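Local structure of putative secreted glycosylhydrolase (Parabacteroides distasonis ATCC 8503, 3IMM) at residues A[29-34]-A[192-197]; A[52-57]-A[122-127]; A[57-62]-A[117-122]; A[63-68]-A[82-87]; A[102-107]-A[142-147]. The protein is probably a hydrolase acting on sugars, a member of the 3-keto-disaccharide hydrolase family with a concanavalin-like beta-sandwich fold, its exact substrate not established. One frame throughout, in Å; residues are numbered along the deposited sequence.

Contact 1 (A[29-34]-A[192-197]); sequences DGVLGA and WFRNIK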
# COMPACT_ATOMS: atom_id res chain seq x y z
N ASP A 29 -19.61 -2.32 10.21
CA ASP A 29 -19.22 -2.08 11.59
C ASP A 29 -17.94 -1.23 11.69
O ASP A 29 -17.10 -1.44 12.57
CB ASP A 29 -19.00 -3.42 12.29
CG ASP A 29 -20.26 -4.26 12.41
OD1 ASP A 29 -21.42 -3.75 12.31
OD2 ASP A 29 -20.06 -5.47 12.61
N GLY A 30 -17.81 -0.26 10.79
CA GLY A 30 -16.67 0.64 10.81
C GLY A 30 -15.40 0.11 10.14
O GLY A 30 -14.35 0.73 10.24
N VAL A 31 -15.51 -1.03 9.48
CA VAL A 31 -14.35 -1.75 8.93
C VAL A 31 -14.59 -1.89 7.43
O VAL A 31 -15.65 -2.36 7.02
CB VAL A 31 -14.17 -3.10 9.63
CG1 VAL A 31 -13.03 -3.96 8.99
CG2 VAL A 31 -13.94 -2.87 11.12
N LEU A 32 -13.64 -1.40 6.63
CA LEU A 32 -13.73 -1.37 5.19
C LEU A 32 -13.23 -2.69 4.61
O LEU A 32 -12.19 -3.19 5.00
CB LEU A 32 -12.90 -0.19 4.64
CG LEU A 32 -12.88 0.05 3.11
CD1 LEU A 32 -14.28 0.46 2.56
CD2 LEU A 32 -11.83 1.09 2.72
N GLY A 33 -13.96 -3.25 3.66
CA GLY A 33 -13.47 -4.43 2.93
C GLY A 33 -14.09 -4.51 1.56
O GLY A 33 -15.02 -3.76 1.25
N ALA A 34 -13.59 -5.44 0.77
CA ALA A 34 -13.93 -5.60 -0.63
C ALA A 34 -14.33 -7.05 -0.86
O ALA A 34 -13.77 -7.97 -0.27
CB ALA A 34 -12.71 -5.26 -1.50
N TRP A 192 -8.99 -6.61 5.89
CA TRP A 192 -9.88 -5.63 6.48
C TRP A 192 -9.12 -4.37 6.82
O TRP A 192 -8.01 -4.44 7.37
CB TRP A 192 -10.48 -6.20 7.77
CG TRP A 192 -11.35 -7.43 7.58
CD1 TRP A 192 -12.68 -7.44 7.38
CD2 TRP A 192 -10.94 -8.80 7.58
NE1 TRP A 192 -13.15 -8.73 7.28
CE2 TRP A 192 -12.09 -9.59 7.40
CE3 TRP A 192 -9.70 -9.45 7.71
CZ2 TRP A 192 -12.06 -10.99 7.34
CZ3 TRP A 192 -9.67 -10.83 7.67
CH2 TRP A 192 -10.85 -11.59 7.48
N PHE A 193 -9.74 -3.22 6.55
CA PHE A 193 -9.16 -1.94 6.91
C PHE A 193 -10.03 -1.11 7.85
O PHE A 193 -11.29 -1.21 7.86
CB PHE A 193 -8.89 -1.09 5.68
CG PHE A 193 -8.14 -1.79 4.58
CD1 PHE A 193 -6.77 -1.76 4.52
CD2 PHE A 193 -8.86 -2.45 3.56
CE1 PHE A 193 -6.11 -2.36 3.49
CE2 PHE A 193 -8.21 -3.06 2.52
CZ PHE A 193 -6.82 -3.03 2.49
N ARG A 194 -9.38 -0.26 8.63
CA ARG A 194 -10.10 0.70 9.45
C ARG A 194 -9.25 1.87 9.88
O ARG A 194 -8.03 1.86 9.73
CB ARG A 194 -10.76 0.07 10.67
CG ARG A 194 -9.81 -0.33 11.65
CD ARG A 194 -10.46 -0.75 12.98
NE ARG A 194 -9.28 -0.96 13.80
CZ ARG A 194 -9.12 -1.81 14.79
NH1 ARG A 194 -10.11 -2.56 15.20
NH2 ARG A 194 -7.92 -1.88 15.39
N ASN A 195 -9.92 2.90 10.37
CA ASN A 195 -9.25 4.12 10.77
C ASN A 195 -8.28 4.63 9.69
O ASN A 195 -7.18 4.99 10.00
CB ASN A 195 -8.50 3.90 12.11
CG ASN A 195 -9.44 3.70 13.26
OD1 ASN A 195 -10.36 4.49 13.43
ND2 ASN A 195 -9.19 2.69 14.08
N ILE A 196 -8.73 4.68 8.44
CA ILE A 196 -7.91 5.17 7.34
C ILE A 196 -8.04 6.69 7.31
O ILE A 196 -9.12 7.25 7.05
CB ILE A 196 -8.31 4.59 6.02
CG1 ILE A 196 -8.51 3.08 6.13
CG2 ILE A 196 -7.27 4.88 4.95
CD1 ILE A 196 -9.40 2.55 5.04
N LYS A 197 -6.92 7.35 7.59
CA LYS A 197 -6.86 8.79 7.75
C LYS A 197 -5.57 9.39 7.22
O LYS A 197 -4.57 8.71 7.03
CB LYS A 197 -7.07 9.19 9.22
CG LYS A 197 -6.08 8.54 10.22
CD LYS A 197 -6.51 8.84 11.63
CE LYS A 197 -5.36 8.76 12.66
NZ LYS A 197 -5.92 9.04 14.03
O HOH W 1 -12.84 2.91 10.18
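Val31 and Trp192 cross obliquely where a two-stranded hairpin, 25-28 with 31-34, meets strand 191-200 of the larger sheet in a concanavalin-like beta-sandwich. The CG1 branch of Val31 does the touching, 3.6 Å from CB of Trp192 and within reach of CG and CD1 at the root of the indole. CG1 stands anti to the backbone N of Val31 (chi1 174°), which turns it to this side. One residue on, Leu32 and Phe193 form a single antiparallel hydrogen-bonded bridge: Leu32 N donates to Phe193 O over 2.7 Å, and Phe193 N donates to Leu32 O over 2.9 Å. The second bond is almost straight, at 172°. The methyl CD2 of Leu32 meets CD1 of Ile196 at 3.7 Å, the two side chains lying at about a right angle to each other, and Leu182 of the opposing sheet touches Leu32, Phe193 and Ile196 together, so this face belongs to the interior. Arg194 behaves differently, for its CB passes Gly30 O while the guanidinium leads away to a salt bridge with Asp54. Beyond the bridge the backbones are joined by a water that donates to Gly30 O at 2.7 Å and accepts from Asn195 N at 2.9 Å.

Contact 2 (A[52-57]-A[122-127]); sequences DLDFKT and WNHMRI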
# COMPACT_ATOMS: atom_id res chain seq x y z
N ASP A 52 -2.31 7.06 7.69
CA ASP A 52 -2.44 6.06 8.75
C ASP A 52 -3.59 5.13 8.41
O ASP A 52 -4.65 5.57 7.89
CB ASP A 52 -2.81 6.72 10.07
CG ASP A 52 -1.66 6.91 10.98
OD1 ASP A 52 -0.56 7.15 10.50
OD2 ASP A 52 -1.88 6.82 12.18
N LEU A 53 -3.41 3.86 8.74
CA LEU A 53 -4.47 2.89 8.59
C LEU A 53 -4.22 1.68 9.47
O LEU A 53 -3.07 1.34 9.75
CB LEU A 53 -4.57 2.43 7.14
CG LEU A 53 -3.38 1.70 6.49
CD1 LEU A 53 -3.86 0.70 5.47
CD2 LEU A 53 -2.37 2.67 5.85
N ASP A 54 -5.30 1.06 9.91
CA ASP A 54 -5.24 -0.21 10.60
C ASP A 54 -5.56 -1.21 9.53
O ASP A 54 -6.32 -0.88 8.61
CB ASP A 54 -6.30 -0.30 11.71
CG ASP A 54 -6.16 0.79 12.79
OD1 ASP A 54 -5.10 1.45 12.86
OD2 ASP A 54 -7.13 1.01 13.57
N PHE A 55 -4.97 -2.40 9.63
CA PHE A 55 -5.40 -3.52 8.82
C PHE A 55 -5.28 -4.83 9.58
O PHE A 55 -4.46 -4.96 10.52
CB PHE A 55 -4.62 -3.56 7.51
CG PHE A 55 -3.18 -3.90 7.67
CD1 PHE A 55 -2.75 -5.24 7.62
CD2 PHE A 55 -2.23 -2.90 7.84
CE1 PHE A 55 -1.41 -5.56 7.73
CE2 PHE A 55 -0.88 -3.22 7.98
CZ PHE A 55 -0.47 -4.54 7.94
N LYS A 56 -6.12 -5.79 9.19
CA LYS A 56 -6.10 -7.17 9.74
C LYS A 56 -5.96 -8.15 8.58
O LYS A 56 -6.64 -8.04 7.57
CB LYS A 56 -7.40 -7.44 10.50
CG LYS A 56 -7.61 -8.84 11.09
CD LYS A 56 -8.90 -8.89 11.97
CE LYS A 56 -10.15 -8.87 11.13
NZ LYS A 56 -11.37 -9.10 11.90
N THR A 57 -5.08 -9.12 8.73
CA THR A 57 -4.89 -10.10 7.68
C THR A 57 -5.66 -11.38 7.94
O THR A 57 -6.14 -11.64 9.04
CB THR A 57 -3.39 -10.47 7.52
OG1 THR A 57 -2.97 -11.20 8.66
CG2 THR A 57 -2.55 -9.21 7.35
N TRP A 122 -5.11 -7.13 14.80
CA TRP A 122 -5.09 -5.83 14.14
C TRP A 122 -3.70 -5.26 14.09
O TRP A 122 -2.93 -5.35 15.05
CB TRP A 122 -6.10 -4.83 14.76
CG TRP A 122 -7.48 -5.07 14.24
CD1 TRP A 122 -8.42 -5.86 14.80
CD2 TRP A 122 -8.04 -4.59 13.01
NE1 TRP A 122 -9.53 -5.90 14.03
CE2 TRP A 122 -9.35 -5.11 12.93
CE3 TRP A 122 -7.59 -3.77 11.98
CZ2 TRP A 122 -10.20 -4.84 11.85
CZ3 TRP A 122 -8.42 -3.52 10.89
CH2 TRP A 122 -9.72 -4.04 10.84
N ASN A 123 -3.38 -4.69 12.94
CA ASN A 123 -2.12 -3.99 12.71
C ASN A 123 -2.34 -2.50 12.50
O ASN A 123 -3.45 -2.05 12.19
CB ASN A 123 -1.42 -4.52 11.45
CG ASN A 123 -1.13 -5.98 11.52
OD1 ASN A 123 -0.07 -6.40 11.97
ND2 ASN A 123 -2.10 -6.77 11.12
N HIS A 124 -1.25 -1.75 12.65
CA HIS A 124 -1.28 -0.33 12.34
C HIS A 124 -0.08 0.00 11.45
O HIS A 124 1.01 -0.53 11.64
CB HIS A 124 -1.30 0.55 13.61
CG HIS A 124 -1.32 2.00 13.30
ND1 HIS A 124 -0.17 2.76 13.27
CD2 HIS A 124 -2.32 2.80 12.88
CE1 HIS A 124 -0.48 3.99 12.91
NE2 HIS A 124 -1.77 4.05 12.68
N MSE A 125 -0.32 0.84 10.44
CA MSE A 125 0.71 1.26 9.51
C MSE A 125 0.55 2.76 9.26
O MSE A 125 -0.55 3.25 9.06
CB MSE A 125 0.61 0.48 8.20
CG MSE A 125 1.51 1.00 7.10
SE MSE A 125 1.31 -0.05 5.45
CE MSE A 125 2.34 -1.49 6.05
N ARG A 126 1.68 3.44 9.31
CA ARG A 126 1.81 4.85 8.91
C ARG A 126 2.77 4.96 7.70
O ARG A 126 3.87 4.39 7.71
CB ARG A 126 2.32 5.69 10.07
CG ARG A 126 2.61 7.14 9.68
CD ARG A 126 2.81 7.98 10.88
NE ARG A 126 1.58 8.08 11.68
CZ ARG A 126 1.50 8.63 12.89
NH1 ARG A 126 2.55 9.21 13.46
NH2 ARG A 126 0.35 8.61 13.54
N ILE A 127 2.33 5.65 6.66
CA ILE A 127 3.13 5.84 5.45
C ILE A 127 3.33 7.33 5.31
O ILE A 127 2.37 8.07 5.19
CB ILE A 127 2.45 5.26 4.20
CG1 ILE A 127 2.04 3.81 4.44
CG2 ILE A 127 3.37 5.33 3.00
CD1 ILE A 127 1.10 3.28 3.34
O HOH W 2 -3.27 -9.26 10.96
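Arg126 grips the carboxylate of Asp52 side-on in a salt bridge, the two flat groups nearly coplanar. Arg126 NE donates to the syn lone pair of Asp52 OD1 over 2.6 Å, and NH2 of Arg126 reaches OD2 of Asp52 over 3.2 Å. That OD2 also receives a weak bond from His124 NE2. An alanine in place of Arg126 would remove both nitrogens and would probably leave the Asp52 carboxylate with that weak histidine bond alone from strand 122-130. The two strands are antiparallel neighbours in the six-stranded sheet of the sandwich, with Leu53-Met125 and Phe55-Asn123 as hydrogen-bonded pairs and Asp54-His124 as a non-hydrogen-bonded one. Phe55 O takes two donors, Asn123 N at 2.7 Å and Asn123 ND2 at 3.0 Å. The second proton of Asn123 ND2 goes to a water 2.8 Å away that also accepts from Thr57 N, while OD1 of Asn123 is met by Lys117 N and Asn139 ND2. Asp54 OD2, besides Arg194, takes Asn195 ND2 as a further donor. Lys56 CB sits over the six-membered ring of Trp122 in a CH-pi contact, 3.7 Å from the centroid.

Contact 3 (A[57-62]-A[117-122]); sequences TDVGTN and KKPGEW. With NA (sodium ion), chain D.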
# COMPACT_ATOMS: atom_id res chain seq x y z
N THR A 57 -5.08 -9.12 8.73
CA THR A 57 -4.89 -10.10 7.68
C THR A 57 -5.66 -11.38 7.94
O THR A 57 -6.14 -11.64 9.04
CB THR A 57 -3.39 -10.47 7.52
OG1 THR A 57 -2.97 -11.20 8.66
CG2 THR A 57 -2.55 -9.21 7.35
N ASP A 58 -5.80 -12.12 6.85
CA ASP A 58 -6.16 -13.51 6.79
C ASP A 58 -4.88 -14.31 6.48
O ASP A 58 -3.84 -13.75 6.07
CB ASP A 58 -7.08 -13.67 5.59
CG ASP A 58 -8.24 -14.57 5.82
OD1 ASP A 58 -8.33 -15.19 6.90
OD2 ASP A 58 -9.11 -14.60 4.91
N VAL A 59 -4.96 -15.64 6.59
CA VAL A 59 -3.85 -16.48 6.23
C VAL A 59 -3.61 -16.24 4.75
O VAL A 59 -4.53 -16.33 3.96
CB VAL A 59 -4.11 -18.00 6.55
CG1 VAL A 59 -3.03 -18.87 5.94
CG2 VAL A 59 -4.15 -18.23 8.07
N GLY A 60 -2.40 -15.82 4.41
CA GLY A 60 -1.96 -15.69 3.02
C GLY A 60 -2.36 -14.40 2.33
O GLY A 60 -2.19 -14.29 1.12
N THR A 61 -2.89 -13.44 3.10
CA THR A 61 -3.18 -12.10 2.56
C THR A 61 -2.03 -11.49 1.74
O THR A 61 -0.88 -11.49 2.17
CB THR A 61 -3.55 -11.15 3.71
OG1 THR A 61 -4.82 -11.54 4.20
CG2 THR A 61 -3.62 -9.70 3.25
N ASN A 62 -2.35 -10.98 0.57
CA ASN A 62 -1.40 -10.23 -0.25
C ASN A 62 -2.16 -9.04 -0.87
O ASN A 62 -2.98 -9.21 -1.75
CB ASN A 62 -0.76 -11.13 -1.35
CG ASN A 62 0.23 -10.37 -2.24
OD1 ASN A 62 0.35 -9.13 -2.20
ND2 ASN A 62 0.96 -11.11 -3.06
N LYS A 117 1.48 -8.76 12.47
CA LYS A 117 0.95 -9.73 13.42
C LYS A 117 0.34 -10.89 12.65
O LYS A 117 0.28 -10.86 11.41
CB LYS A 117 -0.05 -9.05 14.34
CG LYS A 117 0.67 -8.09 15.26
CD LYS A 117 -0.28 -7.24 16.00
CE LYS A 117 0.45 -6.33 16.99
NZ LYS A 117 -0.55 -5.35 17.57
N LYS A 118 -0.07 -11.91 13.37
CA LYS A 118 -0.64 -13.12 12.76
C LYS A 118 -2.05 -12.85 12.28
O LYS A 118 -2.67 -11.91 12.75
CB LYS A 118 -0.61 -14.27 13.77
CG LYS A 118 0.81 -14.79 13.98
CD LYS A 118 0.81 -16.11 14.71
CE LYS A 118 2.23 -16.60 14.95
NZ LYS A 118 2.27 -17.48 16.17
N PRO A 119 -2.56 -13.66 11.32
CA PRO A 119 -3.89 -13.49 10.81
C PRO A 119 -4.86 -13.23 11.93
O PRO A 119 -4.74 -13.86 12.97
CB PRO A 119 -4.17 -14.82 10.14
CG PRO A 119 -2.85 -15.17 9.57
CD PRO A 119 -1.90 -14.81 10.67
N GLY A 120 -5.77 -12.29 11.72
CA GLY A 120 -6.83 -11.99 12.72
C GLY A 120 -6.48 -11.02 13.84
O GLY A 120 -7.36 -10.70 14.67
N GLU A 121 -5.23 -10.55 13.88
CA GLU A 121 -4.79 -9.54 14.85
C GLU A 121 -4.72 -8.22 14.14
O GLU A 121 -4.26 -8.19 13.01
CB GLU A 121 -3.40 -9.86 15.37
CG GLU A 121 -3.26 -11.13 16.18
CD GLU A 121 -4.26 -11.21 17.32
OE1 GLU A 121 -4.43 -10.18 18.01
OE2 GLU A 121 -4.86 -12.29 17.51
N TRP A 122 -5.11 -7.13 14.80
CA TRP A 122 -5.09 -5.83 14.14
C TRP A 122 -3.70 -5.26 14.09
O TRP A 122 -2.93 -5.35 15.05
CB TRP A 122 -6.10 -4.83 14.76
CG TRP A 122 -7.48 -5.07 14.24
CD1 TRP A 122 -8.42 -5.86 14.80
CD2 TRP A 122 -8.04 -4.59 13.01
NE1 TRP A 122 -9.53 -5.90 14.03
CE2 TRP A 122 -9.35 -5.11 12.93
CE3 TRP A 122 -7.59 -3.77 11.98
CZ2 TRP A 122 -10.20 -4.84 11.85
CZ3 TRP A 122 -8.42 -3.52 10.89
CH2 TRP A 122 -9.72 -4.04 10.84
NA NA D . 0.51 -6.58 -2.94
O HOH W 3 -0.41 -11.66 8.83
O HOH W 2 -3.27 -9.26 10.96
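Pro119 is pressed against Thr57 and Val59 in the tight half of this contact between two loops. CA of Pro119 lies 3.3 Å from OG1 of Thr57, and farther round the ring CG meets the CG2 methyl of Val59 at 3.6 Å, the two side chains approaching obliquely. CG2 is the branch of Val59 anti to the carbonyl carbon, beside the backbone N, and it is the one that meets the proline. Directly next to this packing, Gly120 N donates to Thr57 O over 2.8 Å, the one direct hydrogen bond between the loops. Val59 N is buried here and has no partner in the model.

The other half is loose and wet. A water accepts from Thr57 OG1 at 2.6 Å and donates to Lys117 O, while the water held on Thr57 N donates to Glu121 O and, at a long 3.3 Å, to Lys118 O. The side chains of Lys117, Lys118 and Glu121 lead outward and are exposed.

Within its own loop, Asp58 N donates to Thr61 OG1 over 2.9 Å, and Asp58 OD2 takes Leu190 N. Asn62, at the far end of its segment, gives OD1 to the sodium ion. The whole is a pair of type II beta turns, Asp58 to Thr61 and Lys118 to Glu121, each with glycine at its third position, packed side by side at one end of the beta-sandwich.

Contact 4 (A[63-68]-A[82-87]); sequences SGVVVY and IQIADD. With NA (sodium ion), chain D.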
# COMPACT_ATOMS: atom_id res chain seq x y z
N SER A 63 -1.88 -7.85 -0.38
CA SER A 63 -2.63 -6.65 -0.76
C SER A 63 -1.66 -5.46 -0.75
O SER A 63 -0.47 -5.65 -0.78
CB SER A 63 -3.81 -6.46 0.20
OG SER A 63 -4.67 -5.39 -0.22
N GLY A 64 -2.15 -4.23 -0.73
CA GLY A 64 -1.23 -3.10 -0.81
C GLY A 64 -1.94 -1.77 -0.82
O GLY A 64 -3.09 -1.69 -1.20
N VAL A 65 -1.25 -0.75 -0.35
CA VAL A 65 -1.73 0.61 -0.38
C VAL A 65 -1.03 1.26 -1.56
O VAL A 65 0.21 1.14 -1.71
CB VAL A 65 -1.39 1.32 0.94
CG1 VAL A 65 -1.93 2.74 0.92
CG2 VAL A 65 -1.98 0.52 2.16
N VAL A 66 -1.80 1.95 -2.40
CA VAL A 66 -1.24 2.59 -3.59
C VAL A 66 -1.20 4.08 -3.37
O VAL A 66 -2.16 4.65 -2.92
CB VAL A 66 -2.06 2.22 -4.85
CG1 VAL A 66 -1.49 2.87 -6.09
CG2 VAL A 66 -2.05 0.68 -5.01
N VAL A 67 -0.06 4.70 -3.63
CA VAL A 67 0.10 6.16 -3.50
C VAL A 67 0.65 6.69 -4.81
O VAL A 67 1.11 5.92 -5.69
CB VAL A 67 1.01 6.57 -2.29
CG1 VAL A 67 0.40 6.06 -0.96
CG2 VAL A 67 2.49 6.07 -2.46
N TYR A 68 0.54 8.00 -4.99
CA TYR A 68 1.13 8.67 -6.13
C TYR A 68 0.60 8.11 -7.44
O TYR A 68 1.36 7.97 -8.43
CB TYR A 68 2.68 8.50 -6.08
CG TYR A 68 3.41 9.14 -4.93
CD1 TYR A 68 2.79 10.05 -4.09
CD2 TYR A 68 4.79 8.90 -4.74
CE1 TYR A 68 3.47 10.65 -3.07
CE2 TYR A 68 5.50 9.53 -3.72
CZ TYR A 68 4.83 10.40 -2.90
OH TYR A 68 5.49 11.06 -1.90
N ILE A 82 2.82 0.08 -1.46
CA ILE A 82 3.28 -0.38 -0.18
C ILE A 82 2.61 -1.72 0.06
O ILE A 82 1.40 -1.81 0.18
CB ILE A 82 2.96 0.58 0.97
CG1 ILE A 82 3.64 1.95 0.77
CG2 ILE A 82 3.52 -0.06 2.29
CD1 ILE A 82 3.06 2.87 -0.30
N GLN A 83 3.43 -2.77 0.07
CA GLN A 83 2.94 -4.13 0.25
C GLN A 83 2.30 -4.36 1.62
O GLN A 83 2.85 -3.97 2.66
CB GLN A 83 4.13 -5.08 0.13
CG GLN A 83 3.81 -6.55 0.22
CD GLN A 83 3.16 -7.11 -1.00
OE1 GLN A 83 2.65 -6.38 -1.84
NE2 GLN A 83 3.18 -8.43 -1.12
N ILE A 84 1.17 -5.06 1.61
CA ILE A 84 0.58 -5.60 2.83
C ILE A 84 0.47 -7.08 2.62
O ILE A 84 -0.08 -7.53 1.62
CB ILE A 84 -0.84 -5.05 3.13
CG1 ILE A 84 -0.78 -3.59 3.48
CG2 ILE A 84 -1.45 -5.78 4.32
CD1 ILE A 84 -2.14 -2.95 3.61
N ALA A 85 1.03 -7.86 3.54
CA ALA A 85 1.10 -9.28 3.35
C ALA A 85 1.16 -10.00 4.68
O ALA A 85 1.70 -9.50 5.65
CB ALA A 85 2.34 -9.68 2.47
N ASP A 86 0.60 -11.20 4.68
CA ASP A 86 0.79 -12.15 5.77
C ASP A 86 2.15 -12.81 5.70
O ASP A 86 2.30 -13.87 5.12
CB ASP A 86 -0.30 -13.24 5.74
CG ASP A 86 -0.08 -14.31 6.79
OD1 ASP A 86 0.57 -13.98 7.82
OD2 ASP A 86 -0.55 -15.45 6.61
N ASP A 87 3.14 -12.21 6.34
CA ASP A 87 4.49 -12.75 6.35
C ASP A 87 4.60 -14.14 7.04
O ASP A 87 5.63 -14.78 6.98
CB ASP A 87 5.44 -11.77 7.08
CG ASP A 87 5.72 -10.53 6.29
OD1 ASP A 87 5.20 -10.39 5.19
OD2 ASP A 87 6.48 -9.66 6.76
NA NA D . 0.51 -6.58 -2.94
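Val65 and Ile84 touch at the apolar centre, CG2 of the valine 3.8 Å from CD1 of the isoleucine. CD1 of Ile84 stands anti to its own CA (chi2 173°), extending the chain toward the valine. Farther along the strands, Val67 offers its CG2 methyl to CD1 of Ile82 at 3.9 Å. These side chains point from one face of the hairpin at Leu53, Phe55, Met125 and Ile127 of the opposing sheet, which pack on them.

Moving outward, the backbones are tied through two hydrogen-bonded pairs, Val65-Ile82 and Ser63-Ile84. Gly64 lies between them with its N buried and without a partner in the model; a CB at this position would sit tightly against Ile82 O. Ser63 O has a double duty. It accepts from Ile84 N at 3.0 Å, the donor lying 55° above the carbonyl plane, and it also binds the sodium ion at 2.5 Å.

On the other face, Gln83 bends at chi2 (75°), which turns CD back, and its OE1 binds the same ion at 2.4 Å. With OE1 on the metal and NE2 donating to Glu99 O, the amide is held at both ends, which probably fixes its rotation. Asn62 and Glu81 complete the protein ligands, making this a beta hairpin at the edge of the smaller sheet, largely apolar on its inner face and carrying a sodium site on the other.

Contact 5 (A[102-107]-A[142-147]); sequences GAIYGH and KVTEMD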
# COMPACT_ATOMS: atom_id res chain seq x y z
N GLY A 102 4.98 -4.17 4.44
CA GLY A 102 5.63 -2.88 4.58
C GLY A 102 6.74 -2.65 3.56
O GLY A 102 7.35 -1.61 3.56
N ALA A 103 7.00 -3.62 2.69
CA ALA A 103 7.89 -3.38 1.59
C ALA A 103 7.27 -2.42 0.57
O ALA A 103 6.06 -2.23 0.53
CB ALA A 103 8.26 -4.66 0.92
N ILE A 104 8.13 -1.86 -0.28
CA ILE A 104 7.69 -1.20 -1.52
C ILE A 104 7.71 -2.27 -2.58
O ILE A 104 8.79 -2.78 -3.01
CB ILE A 104 8.56 0.02 -1.91
CG1 ILE A 104 8.77 0.94 -0.72
CG2 ILE A 104 7.92 0.83 -3.09
CD1 ILE A 104 7.43 1.49 -0.19
N TYR A 105 6.50 -2.70 -2.95
CA TYR A 105 6.33 -3.90 -3.72
C TYR A 105 7.14 -3.81 -4.99
O TYR A 105 7.09 -2.82 -5.71
CB TYR A 105 4.87 -4.22 -4.08
CG TYR A 105 4.81 -5.42 -4.96
CD1 TYR A 105 4.98 -6.68 -4.42
CD2 TYR A 105 4.71 -5.31 -6.36
CE1 TYR A 105 5.03 -7.81 -5.22
CE2 TYR A 105 4.75 -6.44 -7.16
CZ TYR A 105 4.88 -7.69 -6.58
OH TYR A 105 4.91 -8.82 -7.32
N GLY A 106 7.87 -4.88 -5.26
CA GLY A 106 8.71 -4.96 -6.47
C GLY A 106 9.98 -4.15 -6.50
O GLY A 106 10.77 -4.25 -7.48
N HIS A 107 10.24 -3.40 -5.42
CA HIS A 107 11.28 -2.36 -5.41
C HIS A 107 12.24 -2.36 -4.21
O HIS A 107 13.45 -2.11 -4.38
CB HIS A 107 10.64 -0.98 -5.59
CG HIS A 107 10.02 -0.80 -6.94
ND1 HIS A 107 8.76 -1.25 -7.26
CD2 HIS A 107 10.54 -0.28 -8.08
CE1 HIS A 107 8.51 -0.98 -8.53
NE2 HIS A 107 9.58 -0.40 -9.05
N LYS A 142 9.94 1.28 12.30
CA LYS A 142 10.35 1.81 11.01
C LYS A 142 10.91 0.67 10.17
O LYS A 142 12.06 0.26 10.36
CB LYS A 142 11.38 2.92 11.22
CG LYS A 142 11.75 3.67 9.95
CD LYS A 142 12.32 5.05 10.28
CE LYS A 142 13.70 5.01 10.84
NZ LYS A 142 14.60 4.07 10.14
N VAL A 143 10.12 0.19 9.22
CA VAL A 143 10.50 -0.96 8.43
C VAL A 143 11.09 -0.64 7.05
O VAL A 143 11.89 -1.40 6.55
CB VAL A 143 9.38 -2.02 8.30
CG1 VAL A 143 9.10 -2.61 9.70
CG2 VAL A 143 8.12 -1.46 7.70
N THR A 144 10.74 0.50 6.47
CA THR A 144 11.08 0.77 5.07
C THR A 144 11.27 2.24 4.89
O THR A 144 10.48 3.05 5.39
CB THR A 144 9.96 0.23 4.12
OG1 THR A 144 9.72 -1.14 4.45
CG2 THR A 144 10.32 0.38 2.63
N GLU A 145 12.34 2.58 4.18
CA GLU A 145 12.67 3.98 3.86
C GLU A 145 13.23 4.00 2.45
O GLU A 145 14.34 3.53 2.21
CB GLU A 145 13.74 4.54 4.79
CG GLU A 145 13.19 5.34 5.90
CD GLU A 145 14.25 5.97 6.74
OE1 GLU A 145 14.96 5.23 7.44
OE2 GLU A 145 14.36 7.20 6.69
N MSE A 146 12.46 4.56 1.54
CA MSE A 146 12.83 4.61 0.15
C MSE A 146 13.14 6.03 -0.22
O MSE A 146 12.34 6.93 0.03
CB MSE A 146 11.65 4.17 -0.72
CG MSE A 146 11.91 4.42 -2.21
SE MSE A 146 10.66 3.51 -3.38
CE MSE A 146 11.47 1.85 -3.56
N ASP A 147 14.26 6.23 -0.88
CA ASP A 147 14.49 7.45 -1.70
C ASP A 147 14.39 7.08 -3.18
O ASP A 147 15.33 6.57 -3.75
CB ASP A 147 15.87 8.06 -1.39
CG ASP A 147 16.16 9.35 -2.20
OD1 ASP A 147 15.48 9.67 -3.21
OD2 ASP A 147 17.14 10.01 -1.84
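Gly102 and Thr144 make the polar link: Thr144 OG1 donates to Gly102 O over 2.6 Å, approaching from above the carbonyl plane. The chain at Gly102 has positive phi, and a CB there would clash with CG2 of Val143. OG1 of Thr144 lies beside its own backbone N (chi1 -53°), which leaves CG2 anti to that N and facing the next apolar residue.

Ala103 turns its methyl away, and Ile104 turns its side chain toward the strand. Its CG1 meets Thr144 CG2 at 3.7 Å, while its CG2 lies 3.7 Å from CE of Met146, a selenomethionine. An alanine in place of Thr144 would probably leave Gly102 O without this donor and open a gap beside CG1 of Ile104.

Tyr105 contributes its carbonyl O, which takes His107 ND1 at 2.8 Å in the plane of the imidazole. CB of the same histidine touches CE of Met146 at 3.6 Å, and the ring itself stacks on Phe171. The loop packs against strand 141-147, an outermost strand of the six-stranded sheet, over a length that includes the classic beta bulge in which Val143 and Thr144 both face Val136.

In the fold
The contacts sample both sheets of a sandwich and the loops at its end. Contacts 1 and 2, their centres 10 Å apart, share the larger sheet through neighbouring strands 191-200 and 49-57, with Lys197 O and Asp52 N 2.9 Å apart. Contact 4 lies in the opposing sheet and packs on contact 2 where Phe55 CE1 comes within 3.4 Å of Ile84 CG2. Contact 3 continues contact 2 through Thr57 and Trp122. The sodium ion joins contacts 3 and 4, which give it Asn62, Ser63 and Gln83. Contact 5 borders this site, since Gln83 N lies 2.7 Å from Ala103 O; the centres of contacts 1 and 5 are about 23 Å apart, on opposite sides of the chain's centre.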